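Local coordinates for protein ribosomal RNA small subunit methyltransferase E (Bacillus subtilis, PDB 1VHK) that probably methylates the N3 position of a specific uridine of 16S ribosomal RNA in the assembled 30S subunit, using S-adenosyl-L-methionine as methyl donor, at residues D41-C46 / V65-I70; K171-Y176 / S186-I191; A190-L195 / S199-V204. All blocks are in the same frame, centred on the assembly; numbering follows the deposited sequence.

Contact 1: residues D41-C46 / V65-I70; sequences DQIICC and VSCLVI
Ile43 and Cys67 meet on the inner side of the curled sheet of the PUA domain, reaching over the strand that separates them. Strand 52-60 lies between strands 42-46 and 64-72, pairing antiparallel with each, so the two segments share no backbone hydrogen bond; their closest CA atoms, those of Gln42 and Cys67, are still 9.0 Å apart. Side chains alone bridge this gap. The CG1 branch of Ile43 sits between its own backbone N and carbonyl carbon (chi1 63°) and runs on extended, which carries the terminal methyl inward until CD1 lies 4.2 Å from SG of Cys67, whose CB already points at the opposite segment. This buried part is packed from several directions: Ile43 also rests on Tyr6 and Met37, Cys67 on Phe21 and Leu57, and both touch Ile23 of strand 21-24.

The other end is looser and faces solvent. Here the exposed Gln42 and Ile70 cross at about a right angle, the amide end of the glutamine coming up against the CD1 methyl of Ile70. The separation of 3.1 Å between NE2 of Gln42 and CD1 of Ile70 is doubtful for an amide and a methyl, and only their proximity is secure. A weak hydrogen bond from NE2 to Glu56 OE1, on the intervening strand, gives the amide a polar partner, and crystal neighbours touch both residues.

The two segments bury just 127 Å² between them, without a hydrogen bond or a salt bridge. The chemistry is therefore that of apolar burial at one end and a mixed polar and apolar surface contact at the other, with the backbone pairing of both strands to 52-60 setting how they face each other.

Contact 2: residues K171-Y176 / S186-I191; sequences KCVVAY and SAFSAI
The first half of a beta-alpha-beta crossover in the RNA methyltransferase domain brings Val173 of strand 171-175 against Phe188 and Ile191 of helix 187-193. Strand and helix segments run nearly antiparallel, at 158°, with their axes 10.1 Å apart at closest approach, as expected for a helix laid on the face of a parallel sheet.

Val173 is the centre of the contact, and its two methyls divide the work. CG1 meets the CG1 branch of Ile191 at 3.8 Å between the two CG1 atoms. CG2 turns to the aromatic ring instead, arriving at its edge and near its plane, 4.2 Å from CD1 of Phe188. The ring gets there through its first torsion: CB of Phe188 does not aim at the strand, but CG lies anti to the backbone N (chi1 -163°), and this brings the ring edge closer. At the exposed start of the strand, the CD1 methyl of Ile191 lies 4.1 Å from CB of Lys171, so the lysine takes part through the base of its side chain. No hydrogen bond crosses the contact.

Around this apolar core, strand 171-175 is paired on one side with 200-205 and on the other with 225-227. Phe188 is also packed by Ala243, Ala246 and Ile247 of helix 239-253 and by Leu253 of the second subunit, while Ser189 OG hydrogen-bonds to O of that same Leu253, which places the helix at the dimer interface.

Contact 3: residues A190-L195 / S199-V204; sequences AIVSSL and SSLLIV
Leu201 receives three side chains from the end of helix 187-193 and the turn after it, and a different part of it meets each. Its CD1 methyl lies 3.6 Å from CD1 of Ile191. The other methyl, CD2, faces CG2 of Val192 at 4.3 Å. Leu195 comes to the base instead, crossing at about a right angle with its CD1 3.9 Å from CB of Leu201. With CG anti to the backbone N (chi1 168°), Leu201 spreads both methyls toward the helix and leaves CB accessible to Leu195.

Next to this cluster, OG of Ser199 packs 3.5 Å from CB of Leu195; its polar need is met by a hydrogen bond to Pro196 O in the connecting turn.

Behind this cluster, the turn that leads out of the helix is tied by Ser194. Ile191 O accepts two bonds from it, one from the backbone N at 2.9 Å and one from OG at 3.1 Å. The hydroxyl lies in the carbonyl plane on a lone pair, at a C=O...OG angle of 120°.

The contact is the second half of the beta-alpha-beta unit, where the helix returns the chain to strand 200-205, which runs between 82-88 and 171-175 in the parallel sheet. Ile247 of helix 239-253 touches both Leu201 and Val192, packing alongside helix 187-193 on this face.

From the N terminus, contact 1 comes first: it joins strands 42-46 and 64-72 of the PUA domain and closes the loop that contains the whole of strand 52-60. The chain then enters the methyltransferase domain, where contact 2 closes the link from strand 171-175 to helix 187-193, part of it not modelled. Contact 3 follows at once, closing the short turn from that helix to strand 200-205. Contacts 2 and 3 share Ala190 and Ile191 and run in tandem without nesting; together they complete one crossover between neighbouring parallel strands, whose backbones are joined by a probable hydrogen bond between Val173 N and Leu202 O. Contact 1 stands apart, its centre about 42 Å from that of contact 2.

Contact 1: residues D41-C46 / V65-I70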
loop_
_atom_site.group_PDB
_atom_site.type_symbol
_atom_site.label_atom_id
_atom_site.label_comp_id
_atom_site.label_asym_id
_atom_site.label_seq_id
_atom_site.Cartn_x
_atom_site.Cartn_y
_atom_site.Cartn_z
ATOM N N ASP A 41 -15.565 -13.930 25.295
ATOM C CA ASP A 41 -15.069 -13.031 24.269
ATOM C C ASP A 41 -14.514 -13.850 23.092
ATOM O O ASP A 41 -14.013 -14.948 23.284
ATOM C CB ASP A 41 -13.996 -12.101 24.818
ATOM C CG ASP A 41 -14.537 -10.926 25.604
ATOM O OD1 ASP A 41 -13.733 -10.260 26.296
ATOM O OD2 ASP A 41 -15.749 -10.658 25.526
ATOM N N GLN A 42 -14.595 -13.258 21.915
ATOM C CA GLN A 42 -14.173 -13.857 20.669
ATOM C C GLN A 42 -12.947 -13.220 20.040
ATOM O O GLN A 42 -12.806 -11.999 20.038
ATOM C CB GLN A 42 -15.362 -13.749 19.681
ATOM C CG GLN A 42 -16.564 -14.597 20.112
ATOM C CD GLN A 42 -17.542 -14.761 18.953
ATOM O OE1 GLN A 42 -17.555 -13.902 18.062
ATOM N NE2 GLN A 42 -18.319 -15.840 18.937
ATOM N N ILE A 43 -12.041 -14.047 19.517
ATOM C CA ILE A 43 -10.844 -13.616 18.828
ATOM C C ILE A 43 -10.673 -14.439 17.535
ATOM O O ILE A 43 -11.372 -15.389 17.229
ATOM C CB ILE A 43 -9.504 -13.739 19.577
ATOM C CG1 ILE A 43 -9.183 -15.190 19.894
ATOM C CG2 ILE A 43 -9.456 -12.844 20.810
ATOM C CD1 ILE A 43 -8.138 -15.484 20.927
ATOM N N ILE A 44 -9.711 -13.984 16.751
ATOM C CA ILE A 44 -9.326 -14.636 15.515
ATOM C C ILE A 44 -7.891 -15.159 15.696
ATOM O O ILE A 44 -6.997 -14.448 16.166
ATOM C CB ILE A 44 -9.397 -13.691 14.317
ATOM C CG1 ILE A 44 -10.710 -12.907 14.294
ATOM C CG2 ILE A 44 -9.229 -14.472 13.013
ATOM C CD1 ILE A 44 -11.914 -13.661 13.811
ATOM N N CYS A 45 -7.729 -16.439 15.413
ATOM C CA CYS A 45 -6.453 -17.106 15.515
ATOM C C CYS A 45 -6.108 -17.777 14.177
ATOM O O CYS A 45 -6.943 -18.355 13.480
ATOM C CB CYS A 45 -6.417 -18.135 16.629
ATOM S SG CYS A 45 -6.496 -17.478 18.302
ATOM N N CYS A 46 -4.830 -17.673 13.875
ATOM C CA CYS A 46 -4.227 -18.239 12.688
ATOM C C CYS A 46 -3.109 -19.188 13.126
ATOM O O CYS A 46 -2.242 -18.712 13.843
ATOM C CB CYS A 46 -3.641 -17.099 11.823
ATOM S SG CYS A 46 -3.182 -17.678 10.144
ATOM N N VAL A 65 -4.430 -18.626 28.639
ATOM C CA VAL A 65 -5.749 -18.282 28.087
ATOM C C VAL A 65 -6.259 -19.481 27.293
ATOM O O VAL A 65 -5.564 -19.979 26.410
ATOM C CB VAL A 65 -5.707 -17.025 27.226
ATOM C CG1 VAL A 65 -6.816 -17.010 26.183
ATOM C CG2 VAL A 65 -5.817 -15.757 28.078
ATOM N N SER A 66 -7.427 -19.988 27.667
ATOM C CA SER A 66 -7.952 -21.174 26.985
ATOM C C SER A 66 -9.004 -20.786 25.956
ATOM O O SER A 66 -9.818 -19.911 26.228
ATOM C CB SER A 66 -8.502 -22.177 27.991
ATOM O OG SER A 66 -7.457 -22.671 28.819
ATOM N N CYS A 67 -8.950 -21.437 24.791
ATOM C CA CYS A 67 -9.839 -21.168 23.703
ATOM C C CYS A 67 -10.506 -22.409 23.105
ATOM O O CYS A 67 -9.932 -23.471 22.994
ATOM C CB CYS A 67 -9.113 -20.452 22.541
ATOM S SG CYS A 67 -8.040 -19.096 23.014
ATOM N N LEU A 68 -11.722 -22.183 22.653
ATOM C CA LEU A 68 -12.580 -23.147 21.981
ATOM C C LEU A 68 -12.753 -22.672 20.535
ATOM O O LEU A 68 -13.063 -21.491 20.378
ATOM C CB LEU A 68 -13.954 -23.095 22.668
ATOM C CG LEU A 68 -15.157 -23.566 21.859
ATOM C CD1 LEU A 68 -15.081 -25.055 21.570
ATOM C CD2 LEU A 68 -16.446 -23.196 22.563
ATOM N N VAL A 69 -12.441 -23.489 19.546
ATOM C CA VAL A 69 -12.595 -23.025 18.163
ATOM C C VAL A 69 -14.036 -23.170 17.722
ATOM O O VAL A 69 -14.570 -24.268 17.636
ATOM C CB VAL A 69 -11.604 -23.587 17.161
ATOM C CG1 VAL A 69 -10.795 -24.728 17.707
ATOM C CG2 VAL A 69 -12.264 -23.969 15.829
ATOM N N ILE A 70 -14.686 -22.043 17.426
ATOM C CA ILE A 70 -16.088 -22.109 17.001
ATOM C C ILE A 70 -16.266 -22.184 15.505
ATOM O O ILE A 70 -17.312 -22.646 15.015
ATOM C CB ILE A 70 -16.881 -20.961 17.644
ATOM C CG1 ILE A 70 -16.370 -19.609 17.193
ATOM C CG2 ILE A 70 -16.772 -21.106 19.166
ATOM C CD1 ILE A 70 -17.063 -18.385 17.761
#

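Contact 2: residues K171-Y176 / S186-I191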
loop_
_atom_site.group_PDB
_atom_site.type_symbol
_atom_site.label_atom_id
_atom_site.label_comp_id
_atom_site.label_asym_id
_atom_site.label_seq_id
_atom_site.Cartn_x
_atom_site.Cartn_y
_atom_site.Cartn_z
ATOM N N LYS A 171 12.073 -15.222 -10.550
ATOM C CA LYS A 171 12.370 -14.038 -11.340
ATOM C C LYS A 171 12.855 -12.889 -10.458
ATOM O O LYS A 171 12.557 -12.796 -9.270
ATOM C CB LYS A 171 11.177 -13.531 -12.132
ATOM C CG LYS A 171 10.766 -14.269 -13.374
ATOM C CD LYS A 171 11.293 -13.588 -14.631
ATOM C CE LYS A 171 10.950 -14.389 -15.875
ATOM N NZ LYS A 171 11.629 -15.719 -15.889
ATOM N N CYS A 172 13.514 -11.913 -11.072
ATOM C CA CYS A 172 13.972 -10.759 -10.354
ATOM C C CYS A 172 13.745 -9.476 -11.131
ATOM O O CYS A 172 14.302 -9.325 -12.205
ATOM C CB CYS A 172 15.479 -10.840 -10.012
ATOM S SG CYS A 172 16.035 -9.233 -9.273
ATOM N N VAL A 173 12.964 -8.544 -10.581
ATOM C CA VAL A 173 12.809 -7.268 -11.251
ATOM C C VAL A 173 13.625 -6.233 -10.462
ATOM O O VAL A 173 13.800 -6.335 -9.253
ATOM C CB VAL A 173 11.393 -6.793 -11.503
ATOM C CG1 VAL A 173 10.370 -7.911 -11.671
ATOM C CG2 VAL A 173 10.890 -5.754 -10.516
ATOM N N VAL A 174 14.207 -5.312 -11.205
ATOM C CA VAL A 174 14.935 -4.189 -10.649
ATOM C C VAL A 174 14.164 -2.902 -10.985
ATOM O O VAL A 174 13.924 -2.573 -12.139
ATOM C CB VAL A 174 16.379 -4.110 -11.139
ATOM C CG1 VAL A 174 17.126 -2.950 -10.472
ATOM C CG2 VAL A 174 17.115 -5.419 -10.863
ATOM N N ALA A 175 13.679 -2.255 -9.938
ATOM C CA ALA A 175 12.876 -1.031 -10.088
ATOM C C ALA A 175 13.848 0.111 -10.378
ATOM O O ALA A 175 14.657 0.456 -9.528
ATOM C CB ALA A 175 12.038 -0.774 -8.864
ATOM N N TYR A 176 13.884 0.485 -11.641
ATOM C CA TYR A 176 14.866 1.441 -12.153
ATOM C C TYR A 176 14.432 1.878 -13.550
ATOM O O TYR A 176 13.875 1.067 -14.300
ATOM C CB TYR A 176 16.210 0.715 -12.301
ATOM C CG TYR A 176 17.342 1.570 -12.790
ATOM C CD1 TYR A 176 17.981 2.443 -11.920
ATOM C CD2 TYR A 176 17.822 1.473 -14.104
ATOM C CE1 TYR A 176 19.057 3.203 -12.332
ATOM C CE2 TYR A 176 18.897 2.240 -14.526
ATOM C CZ TYR A 176 19.511 3.094 -13.632
ATOM O OH TYR A 176 20.594 3.846 -14.026
ATOM N N SER A 186 9.251 -1.681 -19.667
ATOM C CA SER A 186 7.842 -1.971 -19.334
ATOM C C SER A 186 7.592 -3.463 -19.273
ATOM O O SER A 186 6.565 -4.088 -19.493
ATOM C CB SER A 186 6.938 -1.130 -20.200
ATOM O OG SER A 186 7.280 0.266 -19.991
ATOM N N ALA A 187 8.668 -4.114 -18.761
ATOM C CA ALA A 187 8.718 -5.525 -18.535
ATOM C C ALA A 187 7.770 -5.962 -17.407
ATOM O O ALA A 187 7.338 -7.112 -17.421
ATOM C CB ALA A 187 10.154 -5.922 -18.140
ATOM N N PHE A 188 7.518 -5.057 -16.467
ATOM C CA PHE A 188 6.751 -5.321 -15.290
ATOM C C PHE A 188 5.440 -5.995 -15.491
ATOM O O PHE A 188 5.262 -7.099 -14.924
ATOM C CB PHE A 188 6.658 -4.116 -14.345
ATOM C CG PHE A 188 6.215 -4.415 -12.945
ATOM C CD1 PHE A 188 7.090 -4.931 -12.007
ATOM C CD2 PHE A 188 4.904 -4.163 -12.547
ATOM C CE1 PHE A 188 6.690 -5.181 -10.697
ATOM C CE2 PHE A 188 4.509 -4.379 -11.246
ATOM C CZ PHE A 188 5.386 -4.905 -10.320
ATOM N N SER A 189 4.468 -5.451 -16.218
ATOM C CA SER A 189 3.200 -6.207 -16.352
ATOM C C SER A 189 3.421 -7.554 -17.018
ATOM O O SER A 189 2.736 -8.520 -16.649
ATOM C CB SER A 189 2.099 -5.456 -17.062
ATOM O OG SER A 189 2.638 -4.834 -18.218
ATOM N N ALA A 190 4.376 -7.665 -17.938
ATOM C CA ALA A 190 4.637 -8.938 -18.596
ATOM C C ALA A 190 5.144 -9.956 -17.598
ATOM O O ALA A 190 4.636 -11.080 -17.548
ATOM C CB ALA A 190 5.639 -8.785 -19.739
ATOM N N ILE A 191 6.200 -9.595 -16.842
ATOM C CA ILE A 191 6.736 -10.618 -15.945
ATOM C C ILE A 191 5.686 -10.998 -14.921
ATOM O O ILE A 191 5.302 -12.153 -14.753
ATOM C CB ILE A 191 8.099 -10.307 -15.379
ATOM C CG1 ILE A 191 8.060 -9.878 -13.907
ATOM C CG2 ILE A 191 8.892 -9.306 -16.198
ATOM C CD1 ILE A 191 8.052 -11.068 -12.962
#

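Contact 3: residues A190-L195 / S199-V204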
loop_
_atom_site.group_PDB
_atom_site.type_symbol
_atom_site.label_atom_id
_atom_site.label_comp_id
_atom_site.label_asym_id
_atom_site.label_seq_id
_atom_site.Cartn_x
_atom_site.Cartn_y
_atom_site.Cartn_z
ATOM N N ALA A 190 4.376 -7.665 -17.938
ATOM C CA ALA A 190 4.637 -8.938 -18.596
ATOM C C ALA A 190 5.144 -9.956 -17.598
ATOM O O ALA A 190 4.636 -11.080 -17.548
ATOM C CB ALA A 190 5.639 -8.785 -19.739
ATOM N N ILE A 191 6.200 -9.595 -16.842
ATOM C CA ILE A 191 6.736 -10.618 -15.945
ATOM C C ILE A 191 5.686 -10.998 -14.921
ATOM O O ILE A 191 5.302 -12.153 -14.753
ATOM C CB ILE A 191 8.099 -10.307 -15.379
ATOM C CG1 ILE A 191 8.060 -9.878 -13.907
ATOM C CG2 ILE A 191 8.892 -9.306 -16.198
ATOM C CD1 ILE A 191 8.052 -11.068 -12.962
ATOM N N VAL A 192 5.054 -9.993 -14.289
ATOM C CA VAL A 192 4.070 -10.309 -13.260
ATOM C C VAL A 192 2.929 -11.120 -13.810
ATOM O O VAL A 192 2.541 -12.124 -13.178
ATOM C CB VAL A 192 3.613 -9.051 -12.510
ATOM C CG1 VAL A 192 2.382 -9.323 -11.661
ATOM C CG2 VAL A 192 4.752 -8.537 -11.644
ATOM N N SER A 193 2.436 -10.833 -15.009
ATOM C CA SER A 193 1.317 -11.616 -15.537
ATOM C C SER A 193 1.728 -12.981 -16.048
ATOM O O SER A 193 0.863 -13.873 -16.197
ATOM C CB SER A 193 0.459 -10.831 -16.492
ATOM O OG SER A 193 1.193 -10.238 -17.541
ATOM N N SER A 194 3.020 -13.260 -16.192
ATOM C CA SER A 194 3.487 -14.567 -16.608
ATOM C C SER A 194 3.939 -15.459 -15.463
ATOM O O SER A 194 4.494 -16.548 -15.719
ATOM C CB SER A 194 4.648 -14.391 -17.606
ATOM O OG SER A 194 5.896 -14.287 -16.914
ATOM N N LEU A 195 3.861 -15.019 -14.205
ATOM C CA LEU A 195 4.268 -15.865 -13.082
ATOM C C LEU A 195 3.102 -16.728 -12.622
ATOM O O LEU A 195 1.952 -16.284 -12.505
ATOM C CB LEU A 195 4.828 -15.068 -11.919
ATOM C CG LEU A 195 6.162 -14.345 -12.097
ATOM C CD1 LEU A 195 6.395 -13.373 -10.941
ATOM C CD2 LEU A 195 7.321 -15.324 -12.205
ATOM N N SER A 199 4.916 -19.154 -7.431
ATOM C CA SER A 199 6.266 -18.808 -7.839
ATOM C C SER A 199 6.834 -17.648 -7.038
ATOM O O SER A 199 6.095 -16.896 -6.422
ATOM C CB SER A 199 6.281 -18.457 -9.325
ATOM O OG SER A 199 5.201 -17.578 -9.572
ATOM N N SER A 200 8.157 -17.445 -7.108
ATOM C CA SER A 200 8.808 -16.431 -6.342
ATOM C C SER A 200 9.306 -15.249 -7.140
ATOM O O SER A 200 9.928 -15.406 -8.192
ATOM C CB SER A 200 9.971 -17.036 -5.532
ATOM O OG SER A 200 11.117 -17.216 -6.359
ATOM N N LEU A 201 9.141 -14.040 -6.559
ATOM C CA LEU A 201 9.624 -12.849 -7.258
ATOM C C LEU A 201 10.415 -11.930 -6.332
ATOM O O LEU A 201 10.018 -11.653 -5.205
ATOM C CB LEU A 201 8.460 -12.119 -7.903
ATOM C CG LEU A 201 8.731 -10.711 -8.438
ATOM C CD1 LEU A 201 9.554 -10.759 -9.731
ATOM C CD2 LEU A 201 7.429 -9.945 -8.625
ATOM N N LEU A 202 11.625 -11.579 -6.750
ATOM C CA LEU A 202 12.501 -10.670 -6.053
ATOM C C LEU A 202 12.456 -9.306 -6.756
ATOM O O LEU A 202 12.488 -9.274 -7.975
ATOM C CB LEU A 202 13.963 -11.141 -6.042
ATOM C CG LEU A 202 14.921 -10.117 -5.388
ATOM C CD1 LEU A 202 14.619 -10.030 -3.898
ATOM C CD2 LEU A 202 16.363 -10.468 -5.647
ATOM N N ILE A 203 12.262 -8.249 -5.981
ATOM C CA ILE A 203 12.184 -6.891 -6.521
ATOM C C ILE A 203 13.157 -6.015 -5.738
ATOM O O ILE A 203 13.047 -5.978 -4.502
ATOM C CB ILE A 203 10.785 -6.256 -6.408
ATOM C CG1 ILE A 203 9.661 -7.160 -6.891
ATOM C CG2 ILE A 203 10.747 -4.943 -7.198
ATOM C CD1 ILE A 203 8.273 -6.579 -6.797
ATOM N N VAL A 204 14.196 -5.472 -6.380
ATOM C CA VAL A 204 15.134 -4.670 -5.571
ATOM C C VAL A 204 14.959 -3.206 -5.851
ATOM O O VAL A 204 14.768 -2.774 -6.988
ATOM C CB VAL A 204 16.572 -5.148 -5.683
ATOM C CG1 VAL A 204 16.685 -6.444 -6.480
ATOM C CG2 VAL A 204 17.533 -4.098 -6.216
#